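Local coordinates for protein putative tetR-family transcriptional regulator (Streptomyces coelicolor, PDB 3FIW) that probably binds cis-regulatory DNA as a TetR-family transcriptional regulator, most likely acting as a repressor, at residues R135-L140 against M152-A157; R49-R54 against P60-Y65. One frame throughout, in Å; residues are numbered along the deposited sequence.

Contact 1 of 2, residues R135-L140 against M152-A157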
ATOM      1  N   ARG A 135      -2.776  18.402  16.349  1.00 43.03           N
ATOM      2  CA  ARG A 135      -1.668  19.340  16.601  1.00 42.72           C
ATOM      3  C   ARG A 135      -0.812  19.544  15.323  1.00 41.38           C
ATOM      4  O   ARG A 135      -0.437  20.679  14.979  1.00 41.87           O
ATOM      5  CB  ARG A 135      -0.804  18.890  17.793  1.00 42.95           C
ATOM      6  CG  ARG A 135      -1.533  18.882  19.149  1.00 45.71           C
ATOM      7  CD  ARG A 135      -0.601  19.179  20.317  1.00 50.06           C
ATOM      8  NE  ARG A 135      -1.248  18.841  21.588  1.00 53.85           N
ATOM      9  CZ  ARG A 135      -1.692  19.720  22.496  1.00 56.22           C
ATOM     10  NH1 ARG A 135      -1.550  21.040  22.328  1.00 55.64           N
ATOM     11  NH2 ARG A 135      -2.268  19.267  23.605  1.00 57.44           N
ATOM     12  N   LYS A 136      -0.540  18.433  14.643  1.00 38.85           N
ATOM     13  CA  LYS A 136       0.136  18.423  13.346  1.00 37.19           C
ATOM     14  C   LYS A 136      -0.659  19.226  12.327  1.00 36.81           C
ATOM     15  O   LYS A 136      -0.111  20.075  11.638  1.00 36.19           O
ATOM     16  CB  LYS A 136       0.342  16.987  12.868  1.00 35.74           C
ATOM     17  CG  LYS A 136       1.406  16.246  13.599  1.00 33.23           C
ATOM     18  CD  LYS A 136       1.513  14.806  13.088  1.00 31.99           C
ATOM     19  CE  LYS A 136       2.492  14.016  13.935  1.00 30.99           C
ATOM     20  NZ  LYS A 136       2.536  12.636  13.433  1.00 34.69           N
HETATM   21  N   MSE A 137      -1.965  18.981  12.257  1.00 36.91           N
HETATM   22  CA  MSE A 137      -2.807  19.737  11.349  1.00 36.95           C
HETATM   23  C   MSE A 137      -2.836  21.226  11.669  1.00 37.04           C
HETATM   24  O   MSE A 137      -2.733  22.029  10.743  1.00 36.95           O
HETATM   25  CB  MSE A 137      -4.219  19.193  11.332  1.00 37.66           C
HETATM   26  CG  MSE A 137      -4.932  19.508  10.033  1.00 42.90           C
HETATM   27 SE   MSE A 137      -4.121  18.458   8.583  0.70 50.79          SE
HETATM   28  CE  MSE A 137      -4.470  16.582   9.115  1.00 52.12           C
ATOM     29  N   ASP A 138      -2.976  21.588  12.960  1.00 36.64           N
ATOM     30  CA  ASP A 138      -2.947  22.988  13.412  1.00 37.20           C
ATOM     31  C   ASP A 138      -1.671  23.697  13.016  1.00 36.63           C
ATOM     32  O   ASP A 138      -1.706  24.839  12.550  1.00 37.75           O
ATOM     33  CB  ASP A 138      -3.107  23.084  14.935  1.00 37.33           C
ATOM     34  CG  ASP A 138      -4.549  22.856  15.393  1.00 39.45           C
ATOM     35  OD1 ASP A 138      -4.745  22.577  16.616  1.00 38.89           O
ATOM     36  OD2 ASP A 138      -5.469  22.962  14.523  1.00 39.86           O
ATOM     37  N   PHE A 139      -0.543  23.020  13.201  1.00 35.62           N
ATOM     38  CA  PHE A 139       0.744  23.534  12.747  1.00 34.01           C
ATOM     39  C   PHE A 139       0.777  23.872  11.253  1.00 33.35           C
ATOM     40  O   PHE A 139       1.327  24.904  10.875  1.00 32.60           O
ATOM     41  CB  PHE A 139       1.846  22.534  13.076  1.00 33.65           C
ATOM     42  CG  PHE A 139       3.143  22.845  12.413  1.00 32.97           C
ATOM     43  CD1 PHE A 139       3.961  23.884  12.896  1.00 32.90           C
ATOM     44  CD2 PHE A 139       3.521  22.156  11.269  1.00 29.01           C
ATOM     45  CE1 PHE A 139       5.187  24.202  12.263  1.00 31.83           C
ATOM     46  CE2 PHE A 139       4.732  22.427  10.633  1.00 31.58           C
ATOM     47  CZ  PHE A 139       5.583  23.465  11.140  1.00 32.47           C
ATOM     48  N   LEU A 140       0.216  22.991  10.416  1.00 32.97           N
ATOM     49  CA  LEU A 140       0.206  23.178   8.963  1.00 32.51           C
ATOM     50  C   LEU A 140      -0.713  24.349   8.603  1.00 33.04           C
ATOM     51  O   LEU A 140      -0.399  25.171   7.743  1.00 33.74           O
ATOM     52  CB  LEU A 140      -0.228  21.886   8.234  1.00 31.28           C
ATOM     53  CG  LEU A 140       0.798  20.746   8.080  1.00 29.88           C
ATOM     54  CD1 LEU A 140       0.154  19.514   7.488  1.00 26.36           C
ATOM     55  CD2 LEU A 140       1.994  21.205   7.204  1.00 24.92           C
HETATM   56  N   MSE A 152      -5.706  16.550   2.818  1.00 35.20           N
HETATM   57  CA  MSE A 152      -5.507  15.703   1.611  1.00 34.59           C
HETATM   58  C   MSE A 152      -4.073  15.254   1.426  1.00 34.08           C
HETATM   59  O   MSE A 152      -3.842  14.054   1.223  1.00 34.64           O
HETATM   60  CB  MSE A 152      -6.040  16.395   0.373  1.00 34.97           C
HETATM   61  CG  MSE A 152      -7.532  16.762   0.531  1.00 35.93           C
HETATM   62 SE   MSE A 152      -8.657  15.159   0.688  0.70 36.34          SE
HETATM   63  CE  MSE A 152      -8.844  14.987   2.596  1.00 38.14           C
ATOM     64  N   ALA A 153      -3.128  16.198   1.555  1.00 33.55           N
ATOM     65  CA  ALA A 153      -1.684  15.930   1.522  1.00 33.03           C
ATOM     66  C   ALA A 153      -1.264  14.915   2.536  1.00 33.01           C
ATOM     67  O   ALA A 153      -0.553  13.908   2.197  1.00 32.50           O
ATOM     68  CB  ALA A 153      -0.882  17.226   1.726  1.00 32.70           C
HETATM   69  N   MSE A 154      -1.715  15.140   3.765  1.00 32.11           N
HETATM   70  CA  MSE A 154      -1.453  14.183   4.838  1.00 33.77           C
HETATM   71  C   MSE A 154      -2.004  12.793   4.569  1.00 33.36           C
HETATM   72  O   MSE A 154      -1.326  11.827   4.834  1.00 35.38           O
HETATM   73  CB  MSE A 154      -1.998  14.702   6.158  1.00 34.43           C
HETATM   74  CG  MSE A 154      -1.303  15.958   6.591  1.00 37.66           C
HETATM   75 SE   MSE A 154       0.399  15.600   7.451  0.70 43.39          SE
HETATM   76  CE  MSE A 154      -0.312  14.928   9.135  1.00 36.66           C
ATOM     77  N   LEU A 155      -3.246  12.683   4.094  1.00 32.71           N
ATOM     78  CA  LEU A 155      -3.776  11.400   3.658  1.00 31.82           C
ATOM     79  C   LEU A 155      -2.969  10.778   2.497  1.00 30.99           C
ATOM     80  O   LEU A 155      -2.612   9.611   2.567  1.00 30.34           O
ATOM     81  CB  LEU A 155      -5.253  11.526   3.275  1.00 31.79           C
ATOM     82  CG  LEU A 155      -6.219  11.789   4.441  1.00 34.00           C
ATOM     83  CD1 LEU A 155      -7.651  11.963   3.932  1.00 30.49           C
ATOM     84  CD2 LEU A 155      -6.161  10.674   5.503  1.00 33.39           C
ATOM     85  N   ALA A 156      -2.679  11.584   1.455  1.00 28.65           N
ATOM     86  CA  ALA A 156      -1.932  11.140   0.303  1.00 28.69           C
ATOM     87  C   ALA A 156      -0.595  10.560   0.720  1.00 28.14           C
ATOM     88  O   ALA A 156      -0.198   9.518   0.243  1.00 29.18           O
ATOM     89  CB  ALA A 156      -1.680  12.327  -0.705  1.00 27.36           C
ATOM     90  N   ALA A 157       0.101  11.287   1.579  1.00 28.17           N
ATOM     91  CA  ALA A 157       1.452  10.999   1.979  1.00 29.52           C
ATOM     92  C   ALA A 157       1.494   9.660   2.661  1.00 29.20           C
ATOM     93  O   ALA A 157       2.334   8.848   2.354  1.00 31.42           O
ATOM     94  CB  ALA A 157       1.987  12.109   2.900  1.00 27.90           C
TER
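Lys136, Met137 and Leu140 of helix 130-142 all meet one side chain of helix 147-170, the selenomethionine Met154. At Lys136 it is the aliphatic root that serves: CB lies 4.3 Å from CE of Met154, while the rest of the chain runs on to bring NZ to a hydrogen bond with OD1 of Asn103 on helix 96-112. A lysine suits this border, apolar at its base and charged at its tip. Met137, also selenomethionine, has CG anti to the backbone N (chi1 -155°), then bends at chi2 and chi3, which brings CE to 4.1 Å from CG of Met154; the two chains run past each other in opposite directions. One turn on from Lys136, Leu140 points at the partner helix and rests CD1 against SE of Met154 at 3.9 Å. Met154 itself is bent at both outer torsions, and such a flexible, unbranched chain can span the distance between helix axes that approach to 11.9 Å in these segments, with Phe100 also against it. No hydrogen bond joins the segments. Two successive helices, whose segments here run at 126° to each other, packed through apolar groups beside helix 96-112, belong to the all-helical C-terminal domain of TetR-like regulators.

Contact 2 of 2, residues R49-R54 against P60-Y65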
ATOM      1  N   ARG A  49       0.577 -20.136  19.185  1.00 38.16           N
ATOM      2  CA  ARG A  49       1.382 -21.250  19.637  1.00 39.12           C
ATOM      3  C   ARG A  49       2.887 -20.946  19.535  1.00 38.06           C
ATOM      4  O   ARG A  49       3.656 -21.274  20.442  1.00 38.69           O
ATOM      5  CB  ARG A  49       0.911 -22.610  19.043  1.00 39.65           C
ATOM      6  CG  ARG A  49       1.718 -23.228  17.953  1.00 43.42           C
ATOM      7  CD  ARG A  49       2.586 -24.399  18.439  1.00 50.67           C
ATOM      8  NE  ARG A  49       3.373 -24.959  17.328  1.00 57.31           N
ATOM      9  CZ  ARG A  49       4.405 -24.344  16.726  1.00 60.33           C
ATOM     10  NH1 ARG A  49       4.827 -23.146  17.127  1.00 61.32           N
ATOM     11  NH2 ARG A  49       5.038 -24.935  15.713  1.00 62.80           N
ATOM     12  N   ARG A  50       3.291 -20.248  18.486  1.00 36.56           N
ATOM     13  CA  ARG A  50       4.694 -19.958  18.283  1.00 35.43           C
ATOM     14  C   ARG A  50       5.185 -18.893  19.277  1.00 34.29           C
ATOM     15  O   ARG A  50       6.294 -19.000  19.818  1.00 34.59           O
ATOM     16  CB  ARG A  50       4.892 -19.498  16.838  1.00 36.63           C
ATOM     17  CG  ARG A  50       6.097 -20.070  16.162  1.00 39.10           C
ATOM     18  CD  ARG A  50       5.840 -20.083  14.684  1.00 46.65           C
ATOM     19  NE  ARG A  50       6.894 -20.794  13.972  1.00 52.01           N
ATOM     20  CZ  ARG A  50       6.863 -21.072  12.675  1.00 53.63           C
ATOM     21  NH1 ARG A  50       5.823 -20.690  11.933  1.00 54.35           N
ATOM     22  NH2 ARG A  50       7.877 -21.726  12.125  1.00 53.38           N
ATOM     23  N   LEU A  51       4.351 -17.884  19.538  1.00 31.87           N
ATOM     24  CA  LEU A  51       4.633 -16.888  20.541  1.00 30.01           C
ATOM     25  C   LEU A  51       4.744 -17.517  21.935  1.00 30.18           C
ATOM     26  O   LEU A  51       5.678 -17.201  22.689  1.00 29.41           O
ATOM     27  CB  LEU A  51       3.563 -15.774  20.501  1.00 29.77           C
ATOM     28  CG  LEU A  51       3.493 -14.676  21.573  1.00 27.97           C
ATOM     29  CD1 LEU A  51       4.759 -13.834  21.657  1.00 24.80           C
ATOM     30  CD2 LEU A  51       2.304 -13.807  21.275  1.00 27.18           C
ATOM     31  N   ALA A  52       3.794 -18.399  22.274  1.00 29.93           N
ATOM     32  CA  ALA A  52       3.819 -19.098  23.559  1.00 30.70           C
ATOM     33  C   ALA A  52       5.186 -19.745  23.769  1.00 31.41           C
ATOM     34  O   ALA A  52       5.803 -19.603  24.821  1.00 30.70           O
ATOM     35  CB  ALA A  52       2.734 -20.151  23.625  1.00 30.32           C
ATOM     36  N   LYS A  53       5.640 -20.446  22.742  1.00 32.49           N
ATOM     37  CA  LYS A  53       6.871 -21.207  22.784  1.00 34.04           C
ATOM     38  C   LYS A  53       8.087 -20.292  22.925  1.00 34.47           C
ATOM     39  O   LYS A  53       8.940 -20.570  23.734  1.00 35.18           O
ATOM     40  CB  LYS A  53       6.917 -22.117  21.551  1.00 34.25           C
ATOM     41  CG  LYS A  53       8.264 -22.329  20.937  1.00 37.19           C
ATOM     42  CD  LYS A  53       8.869 -23.657  21.357  1.00 42.94           C
ATOM     43  CE  LYS A  53       9.999 -23.991  20.413  1.00 46.16           C
ATOM     44  NZ  LYS A  53       9.645 -23.464  19.054  1.00 48.19           N
ATOM     45  N   ARG A  54       8.154 -19.202  22.155  1.00 35.39           N
ATOM     46  CA  ARG A  54       9.160 -18.129  22.358  1.00 36.51           C
ATOM     47  C   ARG A  54       9.227 -17.659  23.808  1.00 35.78           C
ATOM     48  O   ARG A  54      10.300 -17.355  24.317  1.00 35.05           O
ATOM     49  CB  ARG A  54       8.888 -16.892  21.458  1.00 37.00           C
ATOM     50  CG  ARG A  54       9.766 -16.750  20.174  1.00 41.63           C
ATOM     51  CD  ARG A  54      10.354 -18.111  19.720  1.00 48.14           C
ATOM     52  NE  ARG A  54      10.295 -18.409  18.273  1.00 51.55           N
ATOM     53  CZ  ARG A  54       9.534 -19.370  17.716  1.00 52.48           C
ATOM     54  NH1 ARG A  54       8.730 -20.117  18.468  1.00 50.07           N
ATOM     55  NH2 ARG A  54       9.568 -19.583  16.392  1.00 51.49           N
ATOM     56  N   PRO A  60      -2.469 -21.907  26.086  1.00 32.56           N
ATOM     57  CA  PRO A  60      -3.705 -21.344  26.675  1.00 31.69           C
ATOM     58  C   PRO A  60      -3.504 -20.173  27.644  1.00 30.90           C
ATOM     59  O   PRO A  60      -4.391 -19.346  27.791  1.00 30.89           O
ATOM     60  CB  PRO A  60      -4.318 -22.540  27.401  1.00 31.45           C
ATOM     61  CG  PRO A  60      -3.794 -23.726  26.619  1.00 31.71           C
ATOM     62  CD  PRO A  60      -2.387 -23.364  26.322  1.00 32.87           C
ATOM     63  N   SER A  61      -2.353 -20.087  28.296  1.00 29.94           N
ATOM     64  CA  SER A  61      -2.059 -18.931  29.128  1.00 29.40           C
ATOM     65  C   SER A  61      -2.046 -17.584  28.365  1.00 28.38           C
ATOM     66  O   SER A  61      -2.207 -16.542  28.985  1.00 28.27           O
ATOM     67  CB  SER A  61      -0.757 -19.128  29.902  1.00 29.68           C
ATOM     68  OG  SER A  61       0.333 -18.754  29.093  1.00 30.99           O
ATOM     69  N   LEU A  62      -1.865 -17.622  27.043  1.00 27.80           N
ATOM     70  CA  LEU A  62      -1.900 -16.426  26.211  1.00 27.23           C
ATOM     71  C   LEU A  62      -3.301 -15.998  25.807  1.00 25.75           C
ATOM     72  O   LEU A  62      -3.502 -14.821  25.541  1.00 24.51           O
ATOM     73  CB  LEU A  62      -1.046 -16.588  24.949  1.00 28.15           C
ATOM     74  CG  LEU A  62       0.469 -16.716  25.145  1.00 30.14           C
ATOM     75  CD1 LEU A  62       1.147 -16.706  23.773  1.00 29.08           C
ATOM     76  CD2 LEU A  62       1.034 -15.632  26.088  1.00 28.03           C
ATOM     77  N   TYR A  63      -4.234 -16.949  25.723  1.00 23.38           N
ATOM     78  CA  TYR A  63      -5.668 -16.653  25.591  1.00 23.06           C
ATOM     79  C   TYR A  63      -6.156 -15.480  26.484  1.00 22.58           C
ATOM     80  O   TYR A  63      -7.003 -14.696  26.086  1.00 22.27           O
ATOM     81  CB  TYR A  63      -6.503 -17.933  25.919  1.00 22.23           C
ATOM     82  CG  TYR A  63      -8.016 -17.792  25.782  1.00 21.18           C
ATOM     83  CD1 TYR A  63      -8.620 -17.580  24.534  1.00 18.38           C
ATOM     84  CD2 TYR A  63      -8.846 -17.887  26.902  1.00 21.11           C
ATOM     85  CE1 TYR A  63     -10.022 -17.426  24.413  1.00 17.43           C
ATOM     86  CE2 TYR A  63     -10.244 -17.760  26.783  1.00 19.97           C
ATOM     87  CZ  TYR A  63     -10.815 -17.524  25.556  1.00 21.68           C
ATOM     88  OH  TYR A  63     -12.206 -17.384  25.482  1.00 25.37           O
ATOM     89  N   TRP A  64      -5.605 -15.376  27.688  1.00 21.83           N
ATOM     90  CA  TRP A  64      -6.000 -14.378  28.668  1.00 21.48           C
ATOM     91  C   TRP A  64      -5.566 -12.968  28.307  1.00 22.54           C
ATOM     92  O   TRP A  64      -6.151 -11.973  28.804  1.00 21.54           O
ATOM     93  CB  TRP A  64      -5.462 -14.808  30.045  1.00 21.25           C
ATOM     94  CG  TRP A  64      -6.010 -16.198  30.374  1.00 20.53           C
ATOM     95  CD1 TRP A  64      -5.307 -17.378  30.457  1.00 19.70           C
ATOM     96  CD2 TRP A  64      -7.386 -16.535  30.566  1.00 19.22           C
ATOM     97  NE1 TRP A  64      -6.182 -18.426  30.724  1.00 22.31           N
ATOM     98  CE2 TRP A  64      -7.456 -17.922  30.806  1.00 20.92           C
ATOM     99  CE3 TRP A  64      -8.572 -15.795  30.559  1.00 19.90           C
ATOM    100  CZ2 TRP A  64      -8.667 -18.575  31.018  1.00 20.88           C
ATOM    101  CZ3 TRP A  64      -9.759 -16.442  30.809  1.00 19.43           C
ATOM    102  CH2 TRP A  64      -9.804 -17.808  31.021  1.00 19.59           C
ATOM    103  N   TYR A  65      -4.537 -12.901  27.461  1.00 22.58           N
ATOM    104  CA  TYR A  65      -4.102 -11.658  26.793  1.00 24.65           C
ATOM    105  C   TYR A  65      -4.827 -11.368  25.468  1.00 25.15           C
ATOM    106  O   TYR A  65      -5.212 -10.226  25.199  1.00 23.71           O
ATOM    107  CB  TYR A  65      -2.593 -11.703  26.509  1.00 25.51           C
ATOM    108  CG  TYR A  65      -1.791 -11.757  27.779  1.00 27.99           C
ATOM    109  CD1 TYR A  65      -1.625 -10.616  28.569  1.00 27.12           C
ATOM    110  CD2 TYR A  65      -1.276 -12.961  28.236  1.00 27.31           C
ATOM    111  CE1 TYR A  65      -0.917 -10.680  29.757  1.00 27.66           C
ATOM    112  CE2 TYR A  65      -0.591 -13.029  29.376  1.00 28.97           C
ATOM    113  CZ  TYR A  65      -0.402 -11.889  30.128  1.00 28.08           C
ATOM    114  OH  TYR A  65       0.268 -12.002  31.294  1.00 32.13           O
TER
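Leu62 reaches across from the short helix 60-63 and lays one methyl, CD1, on the backbone and CB of Ala52 and on the side chain of Leu51. Its CG stands anti to the carbonyl carbon (chi1 -66°) and the chain is then extended, so that CD1 leads. That methyl comes within 3.5 Å of the backbone N of Ala52 and 3.8 Å of its CB, a van der Waals contact with the helix surface itself. Alanine fits here because its lone methyl lets the leucine come so close; the CA atoms of Ala52 and Leu62 are 6.8 Å apart. Leu51 approaches differently. Its side chain slants across that of Leu62, and its branch point CG comes closest, at 3.8 Å from CD1 of Leu62, with CD2 at 4.0 Å. These helices belong to the helix-turn-helix predicted for residues 47-66: helix 48-55 is the first of the pair and the short helix around 60-63 is the second, which in TetR relatives is the recognition helix. Thr48 and Leu55 also touch Leu62, while Leu51 packs on Val30 and Ala34 of helix 27-41, which makes it a bridge between all three helices. Leucine suits both places because its branched apolar end packs well in a buried site that would not welcome a polar group. CB of Arg49, Arg50 and Lys53 points away from 60-65. CD2 of Tyr63 sits 4.0 Å above the Trp64 ring plane, over its centre, and both residues are exposed.

How the contacts relate
Contact 2 comes first along the chain and is complete before contact 1 begins; the two lie on opposite sides of the chain's centre. Their own centres are 39 Å apart and their nearest atoms about 27 Å apart, so neither touches the other. The separation matches the two-part plan of TetR regulators: contact 2 joins helices of the predicted DNA-binding motif, while contact 1 joins helices of the C-terminal domain. Near contact 1 the second subunit also packs, its Leu204 on Ala153 and its Phe160 on Ala156, whereas no other chain of the assembly touches contact 2. Both are mainly apolar, though contact 1 also uses the aliphatic base of Lys136.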